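Local atomic coordinates of acetyl-CoA acetyltransferase (Elizabethkingia anophelis NUHP1, PDB entry 6BN2), a protein that probably catalyses the condensation of two acetyl-CoA molecules to acetoacetyl-CoA, and the reverse thiolysis, as a member of the thiolase family. Residues Val59-Leu65 and Ile118-Glu124; Val129-Ile133 and Leu146-Lys152; Ser189-Ser193 and Asn348-Leu354. Where two conformers were deposited one is given. Residues are numbered along the deposited sequence.

Interaction 1: residues Val59-Leu65 and Ile118-Glu124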
ATOM      1  N   VAL A  59      -0.803  -8.742   8.363  1.00 13.26           N
ATOM      2  CA  VAL A  59      -1.328  -7.466   8.842  1.00 12.48           C
ATOM      3  C   VAL A  59      -1.365  -6.543   7.638  1.00 13.11           C
ATOM      4  O   VAL A  59      -0.315  -6.284   7.036  1.00 12.43           O
ATOM      5  CB  VAL A  59      -0.440  -6.839   9.930  1.00 13.73           C
ATOM      6  CG1 VAL A  59      -0.989  -5.451  10.340  1.00 14.41           C
ATOM      7  CG2 VAL A  59      -0.309  -7.751  11.172  1.00 14.60           C
ATOM      8  N   TYR A  60      -2.549  -6.023   7.305  1.00 12.81           N
ATOM      9  CA  TYR A  60      -2.700  -5.017   6.249  1.00 12.33           C
ATOM     10  C   TYR A  60      -3.193  -3.736   6.895  1.00 13.54           C
ATOM     11  O   TYR A  60      -4.258  -3.738   7.519  1.00 14.25           O
ATOM     12  CB  TYR A  60      -3.716  -5.429   5.186  1.00 11.37           C
ATOM     13  CG  TYR A  60      -3.384  -6.652   4.352  1.00 11.65           C
ATOM     14  CD1 TYR A  60      -4.368  -7.238   3.566  1.00 12.48           C
ATOM     15  CD2 TYR A  60      -2.109  -7.224   4.358  1.00 12.20           C
ATOM     16  CE1 TYR A  60      -4.107  -8.347   2.796  1.00 13.59           C
ATOM     17  CE2 TYR A  60      -1.840  -8.352   3.590  1.00 13.77           C
ATOM     18  CZ  TYR A  60      -2.837  -8.905   2.806  1.00 15.20           C
ATOM     19  OH  TYR A  60      -2.583 -10.015   2.007  1.00 14.49           O
ATOM     20  N   MET A  61      -2.438  -2.646   6.754  1.00 10.77           N
ATOM     21  CA  MET A  61      -2.860  -1.369   7.328  1.00 10.85           C
ATOM     22  C   MET A  61      -2.932  -0.297   6.254  1.00 10.82           C
ATOM     23  O   MET A  61      -1.932  -0.022   5.575  1.00 12.57           O
ATOM     24  CB  MET A  61      -1.914  -0.917   8.448  1.00 12.02           C
ATOM     25  CG  MET A  61      -1.979  -1.817   9.685  1.00 13.37           C
ATOM     26  SD  MET A  61      -3.605  -1.817  10.530  1.00 13.29           S
ATOM     27  CE  MET A  61      -3.419  -0.343  11.564  1.00 14.87           C
ATOM     28  N   GLY A  62      -4.098   0.338   6.141  1.00 10.67           N
ATOM     29  CA  GLY A  62      -4.213   1.526   5.301  1.00 10.85           C
ATOM     30  C   GLY A  62      -3.427   2.688   5.893  1.00 10.81           C
ATOM     31  O   GLY A  62      -3.358   2.862   7.107  1.00 11.82           O
ATOM     32  N   ASN A  63      -2.818   3.482   5.009  1.00 10.42           N
ATOM     33  CA  ASN A  63      -1.965   4.585   5.454  1.00 11.49           C
ATOM     34  C   ASN A  63      -1.679   5.452   4.232  1.00 12.09           C
ATOM     35  O   ASN A  63      -0.978   5.004   3.331  1.00 14.07           O
ATOM     36  CB  ASN A  63      -0.698   3.985   6.067  1.00 11.66           C
ATOM     37  CG  ASN A  63       0.202   4.996   6.766  1.00 13.82           C
ATOM     38  OD1 ASN A  63      -0.165   6.145   7.084  1.00 18.77           O
ATOM     39  ND2 ASN A  63       1.394   4.553   7.028  1.00 10.44           N
ATOM     40  N   VAL A  64      -2.268   6.650   4.156  1.00 10.47           N
ATOM     41  CA  VAL A  64      -2.212   7.414   2.912  1.00  9.73           C
ATOM     42  C   VAL A  64      -0.933   8.236   2.831  1.00 11.96           C
ATOM     43  O   VAL A  64      -0.368   8.423   1.740  1.00 13.34           O
ATOM     44  CB  VAL A  64      -3.444   8.316   2.793  1.00 10.36           C
ATOM     45  CG1 VAL A  64      -3.353   9.164   1.517  1.00 12.76           C
ATOM     46  CG2 VAL A  64      -4.699   7.446   2.777  1.00 11.94           C
ATOM     47  N   LEU A  65      -0.467   8.750   3.970  1.00 11.25           N
ATOM     48  CA  LEU A  65       0.593   9.761   4.008  1.00 12.53           C
ATOM     49  C   LEU A  65       1.750   9.176   4.810  1.00 10.39           C
ATOM     50  O   LEU A  65       1.872   9.377   6.022  1.00 14.35           O
ATOM     51  CB  LEU A  65       0.040  11.093   4.611  1.00 14.56           C
ATOM     52  CG  LEU A  65      -1.120  11.620   3.761  1.00 15.36           C
ATOM     53  CD1 LEU A  65      -1.896  12.697   4.497  1.00 19.54           C
ATOM     54  CD2 LEU A  65      -0.629  12.145   2.397  1.00 16.52           C
ATOM     55  N   ILE A 118      -6.136 -12.882  10.241  1.00 12.39           N
ATOM     56  CA  ILE A 118      -5.436 -11.754   9.638  1.00 13.32           C
ATOM     57  C   ILE A 118      -5.961 -10.467  10.264  1.00 13.86           C
ATOM     58  O   ILE A 118      -7.146 -10.369  10.608  1.00 14.86           O
ATOM     59  CB  ILE A 118      -5.596 -11.787   8.098  1.00 12.00           C
ATOM     60  CG1 ILE A 118      -4.847 -10.618   7.433  1.00 12.13           C
ATOM     61  CG2 ILE A 118      -7.062 -11.816   7.672  1.00 15.11           C
ATOM     62  CD1 ILE A 118      -4.648 -10.841   5.904  1.00 13.77           C
ATOM     63  N   VAL A 119      -5.063  -9.492  10.454  1.00 11.45           N
ATOM     64  CA  VAL A 119      -5.425  -8.165  10.961  1.00 11.20           C
ATOM     65  C   VAL A 119      -5.533  -7.218   9.779  1.00 12.07           C
ATOM     66  O   VAL A 119      -4.659  -7.215   8.898  1.00 13.08           O
ATOM     67  CB  VAL A 119      -4.379  -7.643  11.962  1.00 13.72           C
ATOM     68  CG1 VAL A 119      -4.556  -6.133  12.202  1.00 15.91           C
ATOM     69  CG2 VAL A 119      -4.433  -8.427  13.288  1.00 14.26           C
ATOM     70  N   ALA A 120      -6.594  -6.404   9.755  1.00 12.09           N
ATOM     71  CA  ALA A 120      -6.718  -5.367   8.735  1.00 11.90           C
ATOM     72  C   ALA A 120      -7.239  -4.095   9.386  1.00 12.99           C
ATOM     73  O   ALA A 120      -8.122  -4.145  10.248  1.00 13.64           O
ATOM     74  CB  ALA A 120      -7.659  -5.795   7.586  1.00 11.96           C
ATOM     75  N   GLY A 121      -6.723  -2.955   8.941  1.00 11.84           N
ATOM     76  CA  GLY A 121      -7.160  -1.694   9.519  1.00 11.66           C
ATOM     77  C   GLY A 121      -6.495  -0.528   8.825  1.00 11.17           C
ATOM     78  O   GLY A 121      -6.172  -0.608   7.636  1.00 11.91           O
ATOM     79  N   GLY A 122      -6.293   0.560   9.557  1.00 11.34           N
ATOM     80  CA  GLY A 122      -5.712   1.749   8.961  1.00 12.36           C
ATOM     81  C   GLY A 122      -5.275   2.711  10.038  1.00 12.17           C
ATOM     82  O   GLY A 122      -5.672   2.598  11.211  1.00 11.76           O
ATOM     83  N   MET A 123      -4.444   3.664   9.627  1.00 10.98           N
ATOM     84  CA  MET A 123      -3.821   4.568  10.579  1.00 11.98           C
ATOM     85  C   MET A 123      -3.412   5.841   9.849  1.00 12.48           C
ATOM     86  O   MET A 123      -3.021   5.797   8.680  1.00 12.13           O
ATOM     87  CB  MET A 123      -2.592   3.902  11.233  1.00 10.59           C
ATOM     88  CG  MET A 123      -1.491   3.517  10.222  1.00 11.79           C
ATOM     89  SD  MET A 123      -0.321   2.339  10.942  1.00 14.35           S
ATOM     90  CE  MET A 123       0.701   1.940   9.488  1.00 13.23           C
ATOM     91  N   GLU A 124      -3.463   6.964  10.563  1.00 13.89           N
ATOM     92  CA  GLU A 124      -3.020   8.215   9.970  1.00 12.29           C
ATOM     93  C   GLU A 124      -2.723   9.195  11.089  1.00 12.51           C
ATOM     94  O   GLU A 124      -3.496   9.311  12.043  1.00 13.16           O
ATOM     95  CB  GLU A 124      -4.078   8.813   9.029  1.00 12.45           C
ATOM     96  CG  GLU A 124      -3.454   9.663   7.911  1.00 12.18           C
ATOM     97  CD  GLU A 124      -2.876   8.790   6.794  1.00 14.06           C
ATOM     98  OE1 GLU A 124      -3.663   8.066   6.132  1.00 13.46           O
ATOM     99  OE2 GLU A 124      -1.645   8.806   6.604  1.00 13.50           O
TER

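Interaction 2: residues Val129-Ile133 and Leu146-Lys152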
ATOM      1  N   VAL A 129       2.425  14.963   9.170  1.00 13.49           N
ATOM      2  CA  VAL A 129       2.852  14.832   7.767  1.00 13.65           C
ATOM      3  C   VAL A 129       3.852  15.937   7.456  1.00 12.52           C
ATOM      4  O   VAL A 129       3.594  17.100   7.794  1.00 15.04           O
ATOM      5  CB  VAL A 129       1.644  14.904   6.829  1.00 13.82           C
ATOM      6  CG1 VAL A 129       2.091  14.868   5.359  1.00 13.80           C
ATOM      7  CG2 VAL A 129       0.706  13.729   7.117  1.00 13.12           C
ATOM      8  N   PRO A 130       4.996  15.638   6.861  1.00 13.29           N
ATOM      9  CA  PRO A 130       6.002  16.681   6.652  1.00 14.49           C
ATOM     10  C   PRO A 130       5.686  17.554   5.444  1.00 17.11           C
ATOM     11  O   PRO A 130       4.752  17.311   4.683  1.00 14.65           O
ATOM     12  CB  PRO A 130       7.305  15.895   6.429  1.00 18.67           C
ATOM     13  CG  PRO A 130       6.900  14.526   6.060  1.00 19.11           C
ATOM     14  CD  PRO A 130       5.481  14.286   6.512  1.00 12.94           C
ATOM     15  N   HIS A 131       6.482  18.617   5.314  1.00 15.87           N
ATOM     16  CA  HIS A 131       6.670  19.345   4.065  1.00 13.06           C
ATOM     17  C   HIS A 131       7.861  18.751   3.306  1.00 14.59           C
ATOM     18  O   HIS A 131       8.763  18.158   3.899  1.00 14.98           O
ATOM     19  CB  HIS A 131       6.930  20.831   4.336  1.00 13.89           C
ATOM     20  CG  HIS A 131       5.718  21.603   4.735  1.00 17.18           C
ATOM     21  ND1 HIS A 131       5.067  21.401   5.932  1.00 19.56           N
ATOM     22  CD2 HIS A 131       5.044  22.589   4.096  1.00 15.96           C
ATOM     23  CE1 HIS A 131       4.054  22.248   6.024  1.00 19.18           C
ATOM     24  NE2 HIS A 131       4.014  22.973   4.918  1.00 17.27           N
ATOM     25  N   TYR A 132       7.853  18.920   1.980  1.00 13.78           N
ATOM     26  CA  TYR A 132       8.815  18.276   1.086  1.00 13.67           C
ATOM     27  C   TYR A 132       9.688  19.306   0.394  1.00 15.33           C
ATOM     28  O   TYR A 132       9.193  20.335  -0.071  1.00 17.29           O
ATOM     29  CB  TYR A 132       8.090  17.497  -0.017  1.00 13.56           C
ATOM     30  CG  TYR A 132       7.060  16.492   0.419  1.00 14.19           C
ATOM     31  CD1 TYR A 132       7.191  15.781   1.614  1.00 14.54           C
ATOM     32  CD2 TYR A 132       5.950  16.244  -0.386  1.00 14.57           C
ATOM     33  CE1 TYR A 132       6.210  14.845   1.994  1.00 14.38           C
ATOM     34  CE2 TYR A 132       4.995  15.317  -0.029  1.00 13.85           C
ATOM     35  CZ  TYR A 132       5.131  14.614   1.154  1.00 15.89           C
ATOM     36  OH  TYR A 132       4.154  13.696   1.486  1.00 16.31           O
ATOM     37  N   ILE A 133      10.974  19.002   0.256  1.00 14.81           N
ATOM     38  CA  ILE A 133      11.871  19.791  -0.585  1.00 16.15           C
ATOM     39  C   ILE A 133      12.666  18.838  -1.468  1.00 18.96           C
ATOM     40  O   ILE A 133      13.023  17.739  -1.034  1.00 16.85           O
ATOM     41  CB  ILE A 133      12.802  20.684   0.266  1.00 21.89           C
ATOM     42  CG1 ILE A 133      13.700  21.534  -0.629  1.00 28.95           C
ATOM     43  CG2 ILE A 133      13.642  19.863   1.224  1.00 24.70           C
ATOM     44  CD1 ILE A 133      14.583  22.470   0.162  1.00 34.75           C
ATOM     45  N   LEU A 146       8.697  24.639  -0.612  1.00 24.41           N
ATOM     46  CA  LEU A 146       8.490  23.456   0.223  1.00 21.50           C
ATOM     47  C   LEU A 146       7.009  23.124   0.166  1.00 23.55           C
ATOM     48  O   LEU A 146       6.188  23.891   0.678  1.00 24.14           O
ATOM     49  CB  LEU A 146       8.900  23.696   1.669  1.00 28.71           C
ATOM     50  CG  LEU A 146      10.338  23.424   2.087  1.00 43.27           C
ATOM     51  CD1 LEU A 146      11.295  24.082   1.114  1.00 50.45           C
ATOM     52  CD2 LEU A 146      10.536  23.945   3.501  1.00 42.26           C
ATOM     53  N   GLN A 147       6.671  21.985  -0.426  1.00 20.49           N
ATOM     54  CA  GLN A 147       5.276  21.604  -0.582  0.55 20.97           C
ATOM     55  C   GLN A 147       4.763  20.955   0.693  1.00 20.25           C
ATOM     56  O   GLN A 147       5.418  20.076   1.252  1.00 17.53           O
ATOM     57  CB  GLN A 147       5.112  20.641  -1.756  0.55 23.59           C
ATOM     58  CG  GLN A 147       5.441  21.247  -3.096  0.55 31.91           C
ATOM     59  CD  GLN A 147       4.802  20.473  -4.219  0.55 35.75           C
ATOM     60  OE1 GLN A 147       5.234  19.370  -4.549  0.55 39.21           O
ATOM     61  NE2 GLN A 147       3.746  21.032  -4.796  0.55 35.43           N
ATOM     62  N   ASP A 148       3.589  21.391   1.149  1.00 14.83           N
ATOM     63  CA  ASP A 148       2.921  20.719   2.252  1.00 14.95           C
ATOM     64  C   ASP A 148       2.503  19.313   1.820  1.00 16.14           C
ATOM     65  O   ASP A 148       1.708  19.164   0.890  1.00 16.78           O
ATOM     66  CB  ASP A 148       1.703  21.553   2.651  1.00 14.26           C
ATOM     67  CG  ASP A 148       1.049  21.067   3.926  1.00 16.26           C
ATOM     68  OD1 ASP A 148       0.919  19.836   4.104  1.00 18.03           O
ATOM     69  OD2 ASP A 148       0.667  21.920   4.763  1.00 19.24           O
ATOM     70  N   GLY A 149       3.022  18.277   2.494  1.00 18.72           N
ATOM     71  CA  GLY A 149       2.718  16.912   2.072  1.00 17.63           C
ATOM     72  C   GLY A 149       1.246  16.560   2.173  1.00 16.87           C
ATOM     73  O   GLY A 149       0.739  15.749   1.385  1.00 17.10           O
ATOM     74  N   LEU A 150       0.547  17.147   3.146  1.00 17.29           N
ATOM     75  CA  LEU A 150      -0.894  16.932   3.270  1.00 16.73           C
ATOM     76  C   LEU A 150      -1.617  17.415   2.030  1.00 18.16           C
ATOM     77  O   LEU A 150      -2.468  16.711   1.469  1.00 17.74           O
ATOM     78  CB  LEU A 150      -1.437  17.684   4.489  1.00 21.04           C
ATOM     79  CG  LEU A 150      -1.409  17.082   5.878  1.00 32.61           C
ATOM     80  CD1 LEU A 150      -1.940  18.103   6.871  1.00 28.65           C
ATOM     81  CD2 LEU A 150      -2.257  15.858   5.889  1.00 31.23           C
ATOM     82  N   LEU A 151      -1.308  18.639   1.603  1.00 16.81           N
ATOM     83  CA  LEU A 151      -1.969  19.185   0.427  1.00 18.43           C
ATOM     84  C   LEU A 151      -1.531  18.462  -0.836  1.00 20.64           C
ATOM     85  O   LEU A 151      -2.359  18.195  -1.711  1.00 22.29           O
ATOM     86  CB  LEU A 151      -1.675  20.677   0.293  1.00 18.29           C
ATOM     87  CG  LEU A 151      -2.207  21.564   1.404  1.00 23.23           C
ATOM     88  CD1 LEU A 151      -1.749  22.992   1.175  1.00 26.25           C
ATOM     89  CD2 LEU A 151      -3.728  21.465   1.424  1.00 26.15           C
ATOM     90  N   LYS A 152      -0.232  18.140  -0.947  1.00 16.38           N
ATOM     91  CA  LYS A 152       0.294  17.599  -2.198  0.52 17.03           C
ATOM     92  C   LYS A 152      -0.150  16.159  -2.421  1.00 18.79           C
ATOM     93  O   LYS A 152      -0.574  15.794  -3.524  1.00 20.19           O
ATOM     94  CB  LYS A 152       1.822  17.692  -2.211  0.52 16.81           C
ATOM     95  CG  LYS A 152       2.487  16.956  -3.383  0.52 20.60           C
ATOM     96  CD  LYS A 152       2.236  17.642  -4.718  0.52 22.32           C
ATOM     97  CE  LYS A 152       2.928  16.892  -5.860  0.52 20.60           C
ATOM     98  NZ  LYS A 152       2.534  17.410  -7.213  0.52 20.78           N
TER

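Interaction 3: residues Ser189-Ser193 and Asn348-Leu354. With CA (calcium ion), chain B.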
ATOM      1  N   SER A 189     -24.939  15.781  12.030  1.00 15.24           N
ATOM      2  CA  SER A 189     -23.807  14.916  12.353  1.00 15.05           C
ATOM      3  C   SER A 189     -23.223  15.256  13.726  1.00 17.95           C
ATOM      4  O   SER A 189     -22.937  14.356  14.527  1.00 17.55           O
ATOM      5  CB  SER A 189     -22.739  15.024  11.256  1.00 18.06           C
ATOM      6  OG  SER A 189     -21.682  14.102  11.472  1.00 19.93           O
ATOM      7  N   TYR A 190     -23.069  16.547  14.031  1.00 16.52           N
ATOM      8  CA  TYR A 190     -22.616  16.939  15.367  1.00 17.85           C
ATOM      9  C   TYR A 190     -23.580  16.469  16.452  1.00 21.29           C
ATOM     10  O   TYR A 190     -23.149  15.983  17.510  1.00 19.33           O
ATOM     11  CB  TYR A 190     -22.433  18.461  15.457  1.00 18.37           C
ATOM     12  CG  TYR A 190     -21.197  18.958  14.731  1.00 20.45           C
ATOM     13  CD1 TYR A 190     -19.935  18.823  15.292  1.00 25.92           C
ATOM     14  CD2 TYR A 190     -21.301  19.568  13.494  1.00 24.75           C
ATOM     15  CE1 TYR A 190     -18.798  19.274  14.620  1.00 26.24           C
ATOM     16  CE2 TYR A 190     -20.183  20.010  12.815  1.00 27.19           C
ATOM     17  CZ  TYR A 190     -18.940  19.860  13.377  1.00 28.26           C
ATOM     18  OH  TYR A 190     -17.832  20.326  12.697  1.00 33.73           O
ATOM     19  N   GLU A 191     -24.883  16.650  16.227  1.00 18.33           N
ATOM     20  CA  GLU A 191     -25.863  16.269  17.242  1.00 19.07           C
ATOM     21  C   GLU A 191     -25.860  14.765  17.464  1.00 19.96           C
ATOM     22  O   GLU A 191     -25.910  14.296  18.606  1.00 20.71           O
ATOM     23  CB  GLU A 191     -27.250  16.729  16.820  1.00 19.34           C
ATOM     24  CG  GLU A 191     -27.467  18.214  16.886  1.00 24.74           C
ATOM     25  CD  GLU A 191     -28.803  18.607  16.292  1.00 33.83           C
ATOM     26  OE1 GLU A 191     -29.343  17.833  15.468  1.00 34.44           O
ATOM     27  OE2 GLU A 191     -29.300  19.699  16.628  1.00 32.76           O
ATOM     28  N   ARG A 192     -25.816  13.993  16.376  1.00 17.64           N
ATOM     29  CA  ARG A 192     -25.838  12.543  16.510  1.00 19.43           C
ATOM     30  C   ARG A 192     -24.583  12.041  17.201  1.00 18.25           C
ATOM     31  O   ARG A 192     -24.648  11.088  17.985  1.00 18.12           O
ATOM     32  CB  ARG A 192     -25.977  11.889  15.137  1.00 16.84           C
ATOM     33  CG  ARG A 192     -27.359  12.044  14.527  1.00 17.92           C
ATOM     34  CD  ARG A 192     -27.329  11.466  13.099  1.00 20.25           C
ATOM     35  NE  ARG A 192     -28.665  11.384  12.561  1.00 23.62           N
ATOM     36  CZ  ARG A 192     -28.971  10.755  11.435  1.00 30.04           C
ATOM     37  NH1 ARG A 192     -28.014  10.166  10.745  1.00 24.08           N
ATOM     38  NH2 ARG A 192     -30.227  10.721  11.007  1.00 29.76           N
ATOM     39  N   SER A 193     -23.436  12.667  16.911  1.00 16.06           N
ATOM     40  CA  SER A 193     -22.178  12.248  17.529  1.00 14.75           C
ATOM     41  C   SER A 193     -22.221  12.470  19.035  1.00 16.69           C
ATOM     42  O   SER A 193     -21.827  11.599  19.819  1.00 17.54           O
ATOM     43  CB  SER A 193     -21.012  13.026  16.920  1.00 18.01           C
ATOM     44  OG  SER A 193     -20.873  12.716  15.526  1.00 18.01           O
ATOM     45  N   ASN A 348     -24.905   7.239  14.365  1.00 17.03           N
ATOM     46  CA  ASN A 348     -24.153   7.673  15.539  1.00 16.84           C
ATOM     47  C   ASN A 348     -23.261   8.873  15.235  1.00 17.17           C
ATOM     48  O   ASN A 348     -22.365   9.190  16.024  1.00 17.80           O
ATOM     49  CB  ASN A 348     -23.304   6.524  16.096  1.00 16.62           C
ATOM     50  CG  ASN A 348     -24.141   5.418  16.719  1.00 18.37           C
ATOM     51  OD1 ASN A 348     -25.359   5.556  16.879  1.00 19.22           O
ATOM     52  ND2 ASN A 348     -23.485   4.312  17.085  1.00 17.94           N
ATOM     53  N   GLY A 349     -23.487   9.543  14.114  1.00 15.93           N
ATOM     54  CA  GLY A 349     -22.631  10.630  13.694  1.00 15.51           C
ATOM     55  C   GLY A 349     -21.642  10.165  12.644  1.00 18.45           C
ATOM     56  O   GLY A 349     -21.467   8.973  12.385  1.00 18.89           O
ATOM     57  N   GLY A 350     -20.989  11.133  12.016  1.00 16.46           N
ATOM     58  CA  GLY A 350     -20.045  10.807  10.961  1.00 16.30           C
ATOM     59  C   GLY A 350     -18.850  11.737  10.951  1.00 15.01           C
ATOM     60  O   GLY A 350     -18.702  12.579  11.837  1.00 16.41           O
ATOM     61  N   ALA A 351     -18.025  11.624   9.902  1.00 16.83           N
ATOM     62  CA  ALA A 351     -16.730  12.296   9.871  1.00 16.93           C
ATOM     63  C   ALA A 351     -16.816  13.817   9.936  1.00 15.78           C
ATOM     64  O   ALA A 351     -15.845  14.456  10.367  1.00 18.80           O
ATOM     65  CB  ALA A 351     -15.969  11.864   8.611  1.00 16.30           C
ATOM     66  N   VAL A 352     -17.930  14.425   9.516  1.00 18.28           N
ATOM     67  CA  VAL A 352     -18.019  15.883   9.605  1.00 16.72           C
ATOM     68  C   VAL A 352     -17.904  16.326  11.052  1.00 22.70           C
ATOM     69  O   VAL A 352     -17.346  17.385  11.344  1.00 23.64           O
ATOM     70  CB  VAL A 352     -19.319  16.391   8.945  1.00 19.78           C
ATOM     71  CG1 VAL A 352     -19.651  17.830   9.377  1.00 24.00           C
ATOM     72  CG2 VAL A 352     -19.176  16.340   7.434  1.00 19.81           C
ATOM     73  N   ALA A 353     -18.388  15.507  11.982  1.00 18.04           N
ATOM     74  CA  ALA A 353     -18.286  15.812  13.401  1.00 16.43           C
ATOM     75  C   ALA A 353     -17.185  15.039  14.109  1.00 17.05           C
ATOM     76  O   ALA A 353     -16.577  15.571  15.041  1.00 21.41           O
ATOM     77  CB  ALA A 353     -19.623  15.522  14.089  1.00 19.01           C
ATOM     78  N   LEU A 354     -16.919  13.802  13.692  1.00 16.86           N
ATOM     79  CA  LEU A 354     -16.022  12.913  14.428  1.00 17.20           C
ATOM     80  C   LEU A 354     -14.578  13.002  13.965  1.00 18.94           C
ATOM     81  O   LEU A 354     -13.672  12.673  14.742  1.00 21.04           O
ATOM     82  CB  LEU A 354     -16.481  11.457  14.293  1.00 16.94           C
ATOM     83  CG  LEU A 354     -17.865  11.107  14.874  1.00 19.22           C
ATOM     84  CD1 LEU A 354     -18.220   9.674  14.502  1.00 22.15           C
ATOM     85  CD2 LEU A 354     -17.908  11.319  16.386  1.00 19.23           C
TER
HETATM   86 CA    CA B 401     -16.325  20.146  10.320  0.67 40.60          CA
HETATM   87  O   HOH W   1     -15.867  18.993  12.216  1.00 44.37           O

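Interaction 1: residues Val59-Leu65 and Ile118-Glu124
Val59-Gly62 and Ile118-Glu124 are parallel neighbours in one sheet, in register Val59-Val119 to Gly62-Gly122. Four backbone hydrogen bonds hold them: Tyr60 N to Val119 O (2.9 Å), Gly121 N to Tyr60 O (3.0 Å), Gly62 N to Gly121 O (2.7 Å) and Met123 N to Gly62 O (2.9 Å). Side chains alternate between the two faces. Val59, Met61 and Val119 share one. The t rotamers of Val59 and Val119 bring their CG1 atoms to 4.1 Å. Met61 is m at all three chi angles, so its chain folds across the neighbouring strand and its CE reaches Gly122 N at 3.6 Å. An ideal CB on Gly121 would lie only 3.3 Å from Met61 SD, so glycine suits this spot. Met123 is p at chi1 and then extended, and its CE meets Met61 CB at 4.0 Å.

This pair lies in the N-terminal half of the large mixed sheet, which runs on into the C-terminal half of the thiolase fold. Strand 89-93 flanks Val59-Gly62, and strand 258-268 flanks Ile118-Glu124. Helix 73-80 covers the Val59 face and helix 98-111 the Tyr60 face.

Tyr60 (chi1 m) lies on the second face with Ala120. Ile118, extended with both chi angles t, places CD1 over the ring in a CH-pi contact, 4.1 Å from the ring centroid. Tyr60 also packs on Met105 of the second subunit. Past the last bridged pair, Gly62 and Gly122, Glu124 bends at chi2 (p) toward Val64 and Leu65. Its carboxylate accepts from two successive amides: Val64 N to OE1 of Glu124 at 2.8 Å, and Leu65 N to OE2 of Glu124 at 2.9 Å.

Interaction 2: residues Val129-Ile133 and Leu146-Lys152
His131-Ile133 and Gln147-Asp148 run antiparallel and form a small two-stranded beta hairpin with a long connecting loop. Tyr132 and Gln147 are its hydrogen-bonded pair: Tyr132 N to Gln147 O is 2.8 Å and Gln147 N to Tyr132 O is 3.0 Å. His131 and Asp148 form the non-hydrogen-bonded pair. Gly149 N then donates to Pro130 O (3.0 Å) as the second segment turns into a helix. His131-Ile133 also pair antiparallel with a strand of the second subunit, so the sheet continues across the interface.

Asp148 is the helix N-cap, its OD1 accepting from Leu150 N at 2.9 Å. The same carboxylate forms a salt bridge with Arg136 of the second subunit. The His131 ring covers Asp148 CA. Val129 CG2 packs on Leu150 CD2 at 3.8 Å. Tyr132 hydrogen-bonds Asp153 through its hydroxyl. Its ring face lies on Gly149, where an ideal CB would clash, and Tyr132 CZ comes within 3.5 Å of Gly149 CA.

Interaction 3: residues Ser189-Ser193 and Asn348-Leu354
This buried contact joins the two halves of the thiolase fold. Helix 179-198, from the N-terminal family region, packs against the Asn348-Gly350 loop and the short helix 351-354 of the C-terminal region. The approach is close because small residues meet. Gly349 CA lies 4.2 Å from Ser193 CA, and an ideal CB on Gly349 would clash with Ser193 OG. The backbone angles of Gly349, 100/168, also call for glycine. Ser193 OG turns back to donate to Ser189 O at 2.8 Å, and Leu354 CD2 packs against this OG at 3.4 Å.

One direct hydrogen bond links the segments: Gly350 N to Ser189 OG, 3.1 Å. Gly350 is the N-cap of the short helix. Glu325 joins this site, hydrogen-bonded to both Ser189 OG and Val352 N.

Ala353 points its methyl group at the helix. Its CB sits over the Tyr190 ring in a CH-pi contact, 3.9 Å from the centroid. Val352 CG1 also touches Tyr190 CE2 at 4.1 Å. The ring thus passes along the short helix to a calcium ion, which Ala254 O binds as well. Tyr190 OH lies 2.8 Å from the calcium, and water 1 lies 2.3 Å from it.

Interactions 1 and 2 adjoin. Leu65, at the end of interaction 1, packs its CD1 on Leu150 CD2 at 3.5 Å and its CB on Val129 CG2 at 3.7 Å. The loop after strand 59-62 thus packs against the hairpin, which is a separate sheet at the subunit interface. Interaction 3 stands apart. Its nearest atoms are about 11 Å from interaction 1 and about 14 Å from interaction 2. Each contact has a side chain near that of His356, a predicted catalytic proton acceptor. The side chains of Val64 and His356 are about 8 Å apart. Those of Leu150 and His356 are about 10 Å apart, and those of Leu354 and His356 about 8 Å. Among these contacts, interaction 3 carries the calcium ligand Tyr190.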